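Local structure of 5,10-methylenetetrahydromethanopterin reductase (Methanopyrus kandleri, 1EZW) at residues Tyr139-Val147 with Val161-Pro172. The protein catalyses the reversible reduction of methylene-tetrahydromethanopterin to methyl-tetrahydromethanopterin with reduced coenzyme F420, a step of methanogenesis from carbon dioxide. Sequence-based numbering, arbitrary orientation. Where two conformers were deposited one is given.
Sequences YQYLEGGPV and VKARSIQGSDIP
Tyr141 and Val161 meet where the C-terminal end of helix 127-142 of the TIM barrel packs on the loop that returns to strand 173-176. Tyr141, whose chi1 of -175° swings CG to the far side from its backbone N, turns a ring face to Val161 CG1, which sits over its centre in a CH-pi contact 3.6 Å from the ring centroid, while Val161 CG2 touches Tyr141 CD1. The Leu142 methyls CD1 and CD2 both meet Ile171 CD1, the two side chains crossing at about a right angle. Tyr139 reaches past Ser169, its hydroxyl OH donating to Ile171 O at 2.6 Å from above the carbonyl plane. At the exposed side Ser169 OG donates to Glu143 OE2 (2.9 Å) from above the carboxylate plane, the acid being bent at chi2 (-77°) to get there. Gly144, at positive phi, turns the chain out of the last helical turn in a Schellman motif, and its CA lies over the middle of one face of the Arg164 guanidinium. That group is held by two in-plane bonds from NH2, to Val161 O and Ala163 O. Waters complete the join by linking backbones: one donates to Tyr141 O and Ala163 O, another joins Leu142 O to Ser165 N, and a third donates to Gly144 O at 2.7 Å and accepts from Val161 N. Farther out, Ile171 packs on Ile80 of helix 73-86, and Tyr141 OH hydrogen-bonds to Tyr40 O of a neighbouring subunit.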
loop_
_atom_site.group_PDB
_atom_site.type_symbol
_atom_site.label_atom_id
_atom_site.label_comp_id
_atom_site.label_asym_id
_atom_site.label_seq_id
_atom_site.Cartn_x
_atom_site.Cartn_y
_atom_site.Cartn_z
ATOM N N TYR A 139 13.060 25.024 0.939
ATOM C CA TYR A 139 12.529 25.385 2.235
ATOM C C TYR A 139 11.485 26.490 2.165
ATOM O O TYR A 139 10.571 26.505 2.981
ATOM C CB TYR A 139 13.690 25.665 3.212
ATOM C CG TYR A 139 14.253 24.299 3.630
ATOM C CD1 TYR A 139 15.185 23.627 2.825
ATOM C CD2 TYR A 139 13.757 23.659 4.765
ATOM C CE1 TYR A 139 15.626 22.317 3.142
ATOM C CE2 TYR A 139 14.184 22.340 5.108
ATOM C CZ TYR A 139 15.110 21.690 4.288
ATOM O OH TYR A 139 15.531 20.412 4.580
ATOM N N GLN A 140 11.590 27.393 1.186
ATOM C CA GLN A 140 10.497 28.351 1.021
ATOM C C GLN A 140 9.208 27.581 0.689
ATOM O O GLN A 140 8.132 27.921 1.193
ATOM C CB GLN A 140 10.746 29.358 -0.099
ATOM C CG GLN A 140 11.785 30.455 0.275
ATOM C CD GLN A 140 11.789 31.552 -0.770
ATOM O OE1 GLN A 140 10.731 31.882 -1.312
ATOM N NE2 GLN A 140 12.969 32.169 -1.020
ATOM N N TYR A 141 9.324 26.536 -0.132
ATOM C CA TYR A 141 8.175 25.706 -0.528
ATOM C C TYR A 141 7.601 24.982 0.703
ATOM O O TYR A 141 6.393 24.962 0.931
ATOM C CB TYR A 141 8.655 24.697 -1.586
ATOM C CG TYR A 141 7.557 23.844 -2.196
ATOM C CD1 TYR A 141 7.038 24.133 -3.449
ATOM C CD2 TYR A 141 7.038 22.750 -1.499
ATOM C CE1 TYR A 141 6.008 23.341 -4.023
ATOM C CE2 TYR A 141 6.018 21.952 -2.057
ATOM C CZ TYR A 141 5.513 22.250 -3.313
ATOM O OH TYR A 141 4.547 21.431 -3.914
ATOM N N LEU A 142 8.475 24.382 1.502
ATOM C CA LEU A 142 8.054 23.670 2.714
ATOM C C LEU A 142 7.462 24.597 3.777
ATOM O O LEU A 142 6.687 24.143 4.630
ATOM C CB LEU A 142 9.237 22.879 3.300
ATOM C CG LEU A 142 9.766 21.742 2.450
ATOM C CD1 LEU A 142 11.008 21.146 3.149
ATOM C CD2 LEU A 142 8.691 20.650 2.336
ATOM N N GLU A 143 7.828 25.893 3.749
ATOM C CA GLU A 143 7.233 26.845 4.682
ATOM C C GLU A 143 5.848 27.278 4.202
ATOM O O GLU A 143 5.142 28.013 4.908
ATOM C CB GLU A 143 8.135 28.093 4.869
ATOM C CG GLU A 143 9.470 27.774 5.574
ATOM C CD GLU A 143 9.330 27.597 7.074
ATOM O OE1 GLU A 143 8.181 27.509 7.558
ATOM O OE2 GLU A 143 10.370 27.544 7.784
ATOM N N GLY A 144 5.459 26.834 3.003
ATOM C CA GLY A 144 4.139 27.161 2.458
ATOM C C GLY A 144 4.110 28.211 1.357
ATOM O O GLY A 144 3.030 28.506 0.786
ATOM N N GLY A 145 5.279 28.753 1.041
ATOM C CA GLY A 145 5.393 29.750 -0.004
ATOM C C GLY A 145 4.667 31.037 0.330
ATOM O O GLY A 145 4.296 31.279 1.482
ATOM N N PRO A 146 4.435 31.878 -0.674
ATOM C CA PRO A 146 4.850 31.642 -2.054
ATOM C C PRO A 146 6.375 31.663 -2.171
ATOM O O PRO A 146 7.072 32.401 -1.454
ATOM C CB PRO A 146 4.207 32.806 -2.810
ATOM C CG PRO A 146 4.284 33.906 -1.743
ATOM C CD PRO A 146 3.688 33.147 -0.584
ATOM N N VAL A 147 6.904 30.838 -3.056
ATOM C CA VAL A 147 8.333 30.856 -3.240
ATOM C C VAL A 147 8.656 32.038 -4.166
ATOM O O VAL A 147 8.037 32.197 -5.194
ATOM C CB VAL A 147 8.819 29.589 -3.921
ATOM C CG1 VAL A 147 10.316 29.681 -4.112
ATOM C CG2 VAL A 147 8.400 28.362 -3.102
ATOM N N VAL A 161 2.076 27.831 -3.360
ATOM C CA VAL A 161 2.208 26.422 -3.001
ATOM C C VAL A 161 0.972 25.930 -2.291
ATOM O O VAL A 161 0.539 26.513 -1.314
ATOM C CB VAL A 161 3.396 26.241 -2.034
ATOM C CG1 VAL A 161 3.533 24.771 -1.646
ATOM C CG2 VAL A 161 4.697 26.729 -2.687
ATOM N N LYS A 162 0.390 24.847 -2.771
ATOM C CA LYS A 162 -0.755 24.303 -2.077
ATOM C C LYS A 162 -0.352 23.091 -1.265
ATOM O O LYS A 162 -0.777 22.954 -0.118
ATOM C CB LYS A 162 -1.864 23.914 -3.048
ATOM C CG LYS A 162 -2.811 25.053 -3.379
ATOM C CD LYS A 162 -3.065 24.989 -4.853
ATOM C CE LYS A 162 -1.770 25.315 -5.548
ATOM N NZ LYS A 162 -1.181 26.607 -5.117
ATOM N N ALA A 163 0.472 22.219 -1.849
ATOM C CA ALA A 163 0.881 20.986 -1.151
ATOM C C ALA A 163 1.508 21.286 0.193
ATOM O O ALA A 163 2.306 22.237 0.327
ATOM C CB ALA A 163 1.875 20.202 -2.011
ATOM N N ARG A 164 1.126 20.510 1.190
ATOM C CA ARG A 164 1.732 20.688 2.486
ATOM C C ARG A 164 2.393 19.387 2.939
ATOM O O ARG A 164 1.860 18.283 2.754
ATOM C CB ARG A 164 0.709 21.124 3.532
ATOM C CG ARG A 164 0.280 22.609 3.387
ATOM C CD ARG A 164 1.452 23.568 3.663
ATOM N NE ARG A 164 1.036 24.974 3.546
ATOM C CZ ARG A 164 0.868 25.622 2.396
ATOM N NH1 ARG A 164 0.476 26.909 2.384
ATOM N NH2 ARG A 164 1.140 25.014 1.256
ATOM N N SER A 165 3.567 19.531 3.552
ATOM C CA SER A 165 4.275 18.392 4.118
ATOM C C SER A 165 3.797 18.255 5.565
ATOM O O SER A 165 2.888 18.968 5.982
ATOM C CB SER A 165 5.787 18.665 4.131
ATOM O OG SER A 165 6.071 19.802 4.962
ATOM N N ILE A 166 4.411 17.368 6.333
ATOM C CA ILE A 166 4.042 17.241 7.744
ATOM C C ILE A 166 5.131 17.867 8.610
ATOM O O ILE A 166 4.829 18.627 9.540
ATOM C CB ILE A 166 3.788 15.764 8.066
ATOM C CG1 ILE A 166 2.438 15.402 7.452
ATOM C CG2 ILE A 166 3.815 15.479 9.615
ATOM C CD1 ILE A 166 2.165 13.976 7.431
ATOM N N GLN A 167 6.394 17.609 8.287
ATOM C CA GLN A 167 7.484 18.193 9.090
ATOM C C GLN A 167 7.788 19.634 8.702
ATOM O O GLN A 167 8.518 20.313 9.437
ATOM C CB GLN A 167 8.793 17.445 8.889
ATOM C CG GLN A 167 8.756 15.992 9.217
ATOM C CD GLN A 167 10.125 15.379 8.993
ATOM O OE1 GLN A 167 11.016 15.489 9.848
ATOM N NE2 GLN A 167 10.328 14.768 7.821
ATOM N N GLY A 168 7.275 20.102 7.560
ATOM C CA GLY A 168 7.618 21.464 7.135
ATOM C C GLY A 168 9.141 21.666 7.055
ATOM O O GLY A 168 9.868 20.814 6.536
ATOM N N SER A 169 9.648 22.798 7.539
ATOM C CA SER A 169 11.083 23.007 7.466
ATOM C C SER A 169 11.922 22.124 8.398
ATOM O O SER A 169 13.150 22.215 8.378
ATOM C CB SER A 169 11.420 24.491 7.672
ATOM O OG SER A 169 10.957 24.912 8.927
ATOM N N ASP A 170 11.281 21.268 9.198
ATOM C CA ASP A 170 12.017 20.333 10.067
ATOM C C ASP A 170 12.581 19.167 9.228
ATOM O O ASP A 170 13.356 18.347 9.743
ATOM C CB ASP A 170 11.135 19.763 11.179
ATOM C CG ASP A 170 10.899 20.753 12.301
ATOM O OD1 ASP A 170 10.079 20.450 13.194
ATOM O OD2 ASP A 170 11.546 21.821 12.288
ATOM N N ILE A 171 12.174 19.056 7.951
ATOM C CA ILE A 171 12.757 17.992 7.114
ATOM C C ILE A 171 14.257 18.220 7.042
ATOM O O ILE A 171 14.709 19.326 6.737
ATOM C CB ILE A 171 12.177 18.027 5.661
ATOM C CG1 ILE A 171 10.694 17.685 5.735
ATOM C CG2 ILE A 171 12.921 17.018 4.762
ATOM C CD1 ILE A 171 9.997 17.645 4.335
ATOM N N PRO A 172 15.058 17.196 7.356
ATOM C CA PRO A 172 16.520 17.348 7.315
ATOM C C PRO A 172 17.088 17.490 5.928
ATOM O O PRO A 172 16.662 16.816 4.999
ATOM C CB PRO A 172 17.048 16.077 7.976
ATOM C CG PRO A 172 15.880 15.478 8.699
ATOM C CD PRO A 172 14.672 15.852 7.814
HETATM O O HOH W 1 4.899 22.580 1.183
HETATM O O HOH W 2 5.047 22.024 3.850
HETATM O O HOH W 3 7.764 24.505 8.952
HETATM O O HOH W 4 1.991 29.836 -1.375
#